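Local structure of salivary cystatin-L (Ixodes scapularis, 4ZM8) at residues 54-58 with 95-100. The protein inhibits cysteine proteinases of the host, including cathepsins L and S, dampening the immune response to tick saliva and so helping the tick to feed. Numbering follows the deposited sequence.
Sequences VAGTN and VVFENL
F97 CG lies opposite its backbone N (chi1 178°), beside the carbonyl carbon, which lays the ring along segment 54-58, from N58 to the CA of G56. The two strands belong to the antiparallel sheet of the cystatin fold. A55 and G56 close the QVVAG motif, usually the first hairpin loop of the inhibitory wedge; here that sequence lies within one long strand, 39-68, which also pairs with a strand of the second subunit. This straightening is consistent with a domain-swapped dimer, in which this first hairpin loop is opened out; such dimers are predicted to be inactive. Glycine suits position 56 because its bare CA lets the ring of F97 come close, CZ standing 3.5 Å from G56 CA in an oblique approach. N58 takes the same face of the sheet as F97 and brings OD1 to the ring edge, in its plane, 3.4 Å from F97 CD1. Its amide plane stands nearly upright to the ring, at 81°, and V95 CG1 packs against the amide carbon. The short amide can also serve the dimer, since its ND2 donates to Q52 of the second subunit. T57 and E98 are a hydrogen-bonded antiparallel pair whose side chains lie on the face away from F97: T57 N donates to E98 O at 3.1 Å, and E98 N returns the bond to T57 O. Both donors are tilted from the carbonyl planes. At N99, the strand's last residue, the amide reaches forward into the following turn (chi1 72°); carrying both acceptor and donor, it binds the N-H of G102 and D103 OD2. The L100 N to A55 O bond is weak. A55 has a single methyl, and L100 lays its branch against it, A55 CB meeting L100 CD1 at 3.6 Å.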
ATOM      1  N   VAL A  54      -7.176   9.093   2.258  1.00 46.37           N
ATOM      2  CA  VAL A  54      -5.885   8.622   2.751  1.00 44.50           C
ATOM      3  C   VAL A  54      -4.982   9.792   3.087  1.00 44.51           C
ATOM      4  O   VAL A  54      -4.646  10.589   2.212  1.00 43.19           O
ATOM      5  CB  VAL A  54      -5.147   7.744   1.732  1.00 42.24           C
ATOM      6  CG1 VAL A  54      -3.776   7.393   2.266  1.00 41.42           C
ATOM      7  CG2 VAL A  54      -5.943   6.481   1.414  1.00 47.31           C
ATOM      8  N   ALA A  55      -4.594   9.892   4.351  1.00 40.84           N
ATOM      9  CA  ALA A  55      -3.643  10.904   4.777  1.00 35.82           C
ATOM     10  C   ALA A  55      -2.586  10.298   5.679  1.00 41.67           C
ATOM     11  O   ALA A  55      -2.898   9.618   6.670  1.00 45.41           O
ATOM     12  CB  ALA A  55      -4.344  12.031   5.487  1.00 38.50           C
ATOM     13  N   GLY A  56      -1.331  10.552   5.329  1.00 39.20           N
ATOM     14  CA  GLY A  56      -0.217  10.147   6.155  1.00 39.43           C
ATOM     15  C   GLY A  56       1.122  10.598   5.614  1.00 36.59           C
ATOM     16  O   GLY A  56       1.186  11.376   4.671  1.00 36.40           O
ATOM     17  N   THR A  57       2.186  10.090   6.227  1.00 32.76           N
ATOM     18  CA  THR A  57       3.552  10.375   5.828  1.00 31.87           C
ATOM     19  C   THR A  57       4.313   9.070   5.743  1.00 29.48           C
ATOM     20  O   THR A  57       4.215   8.238   6.636  1.00 31.13           O
ATOM     21  CB  THR A  57       4.245  11.312   6.832  1.00 37.55           C
ATOM     22  OG1 THR A  57       3.503  12.537   6.938  1.00 38.78           O
ATOM     23  CG2 THR A  57       5.697  11.593   6.424  1.00 30.49           C
ATOM     24  N   ASN A  58       5.054   8.875   4.663  1.00 30.91           N
ATOM     25  CA  ASN A  58       5.935   7.723   4.573  1.00 30.94           C
ATOM     26  C   ASN A  58       7.330   8.086   5.078  1.00 34.62           C
ATOM     27  O   ASN A  58       7.910   9.070   4.644  1.00 34.16           O
ATOM     28  CB  ASN A  58       6.005   7.207   3.141  1.00 31.70           C
ATOM     29  CG  ASN A  58       5.083   6.042   2.906  1.00 29.96           C
ATOM     30  OD1 ASN A  58       4.662   5.385   3.845  1.00 37.45           O
ATOM     31  ND2 ASN A  58       4.783   5.764   1.656  1.00 27.32           N
ATOM     32  N   VAL A  95      10.298   1.204   5.307  1.00 31.83           N
ATOM     33  CA  VAL A  95       9.388   2.334   5.264  1.00 30.73           C
ATOM     34  C   VAL A  95       8.373   2.201   6.378  1.00 32.75           C
ATOM     35  O   VAL A  95       7.899   1.109   6.666  1.00 34.72           O
ATOM     36  CB  VAL A  95       8.641   2.450   3.932  1.00 33.63           C
ATOM     37  CG1 VAL A  95       7.980   3.822   3.843  1.00 34.23           C
ATOM     38  CG2 VAL A  95       9.573   2.208   2.758  1.00 30.61           C
ATOM     39  N   VAL A  96       8.050   3.325   7.002  1.00 31.01           N
ATOM     40  CA  VAL A  96       7.071   3.372   8.061  1.00 27.29           C
ATOM     41  C   VAL A  96       6.027   4.408   7.710  1.00 33.88           C
ATOM     42  O   VAL A  96       6.294   5.613   7.738  1.00 31.70           O
ATOM     43  CB  VAL A  96       7.699   3.732   9.430  1.00 35.92           C
ATOM     44  CG1 VAL A  96       6.609   3.945  10.492  1.00 32.86           C
ATOM     45  CG2 VAL A  96       8.689   2.673   9.870  1.00 30.44           C
ATOM     46  N   PHE A  97       4.833   3.935   7.370  1.00 40.05           N
ATOM     47  CA  PHE A  97       3.711   4.830   7.152  1.00 36.24           C
ATOM     48  C   PHE A  97       3.049   5.183   8.475  1.00 35.58           C
ATOM     49  O   PHE A  97       2.942   4.349   9.364  1.00 34.86           O
ATOM     50  CB  PHE A  97       2.682   4.205   6.219  1.00 40.18           C
ATOM     51  CG  PHE A  97       1.484   5.074   5.991  1.00 31.17           C
ATOM     52  CD1 PHE A  97       1.534   6.106   5.083  1.00 33.08           C
ATOM     53  CD2 PHE A  97       0.324   4.874   6.707  1.00 35.30           C
ATOM     54  CE1 PHE A  97       0.444   6.918   4.878  1.00 40.77           C
ATOM     55  CE2 PHE A  97      -0.773   5.684   6.514  1.00 42.74           C
ATOM     56  CZ  PHE A  97      -0.715   6.708   5.590  1.00 40.00           C
ATOM     57  N   GLU A  98       2.607   6.426   8.591  1.00 32.77           N
ATOM     58  CA  GLU A  98       1.854   6.861   9.745  1.00 37.36           C
ATOM     59  C   GLU A  98       0.665   7.708   9.295  1.00 40.32           C
ATOM     60  O   GLU A  98       0.840   8.748   8.669  1.00 34.46           O
ATOM     61  CB  GLU A  98       2.749   7.648  10.694  1.00 37.51           C
ATOM     62  CG  GLU A  98       2.040   8.235  11.904  1.00 39.44           C
ATOM     63  CD  GLU A  98       3.017   8.824  12.914  1.00 42.50           C
ATOM     64  OE1 GLU A  98       3.848   9.669  12.522  1.00 44.44           O
ATOM     65  OE2 GLU A  98       2.961   8.428  14.097  1.00 41.74           O
ATOM     66  N   ASN A  99      -0.546   7.260   9.604  1.00 40.56           N
ATOM     67  CA  ASN A  99      -1.723   8.045   9.266  1.00 43.49           C
ATOM     68  C   ASN A  99      -1.849   9.228  10.219  1.00 43.90           C
ATOM     69  O   ASN A  99      -1.045   9.377  11.140  1.00 42.81           O
ATOM     70  CB  ASN A  99      -2.986   7.179   9.300  1.00 42.77           C
ATOM     71  CG  ASN A  99      -3.399   6.793  10.712  1.00 44.10           C
ATOM     72  OD1 ASN A  99      -2.659   6.997  11.671  1.00 44.15           O
ATOM     73  ND2 ASN A  99      -4.586   6.215  10.837  1.00 47.32           N
ATOM     74  N   LEU A 100      -2.869  10.050  10.004  1.00 46.15           N
ATOM     75  CA  LEU A 100      -3.107  11.228  10.831  1.00 43.71           C
ATOM     76  C   LEU A 100      -3.478  10.904  12.273  1.00 44.76           C
ATOM     77  O   LEU A 100      -3.423  11.788  13.130  1.00 43.74           O
ATOM     78  CB  LEU A 100      -4.220  12.082  10.219  1.00 45.47           C
ATOM     79  CG  LEU A 100      -3.818  13.034   9.099  1.00 44.04           C
ATOM     80  CD1 LEU A 100      -5.024  13.801   8.590  1.00 38.41           C
ATOM     81  CD2 LEU A 100      -2.735  13.981   9.595  1.00 41.73           C
TER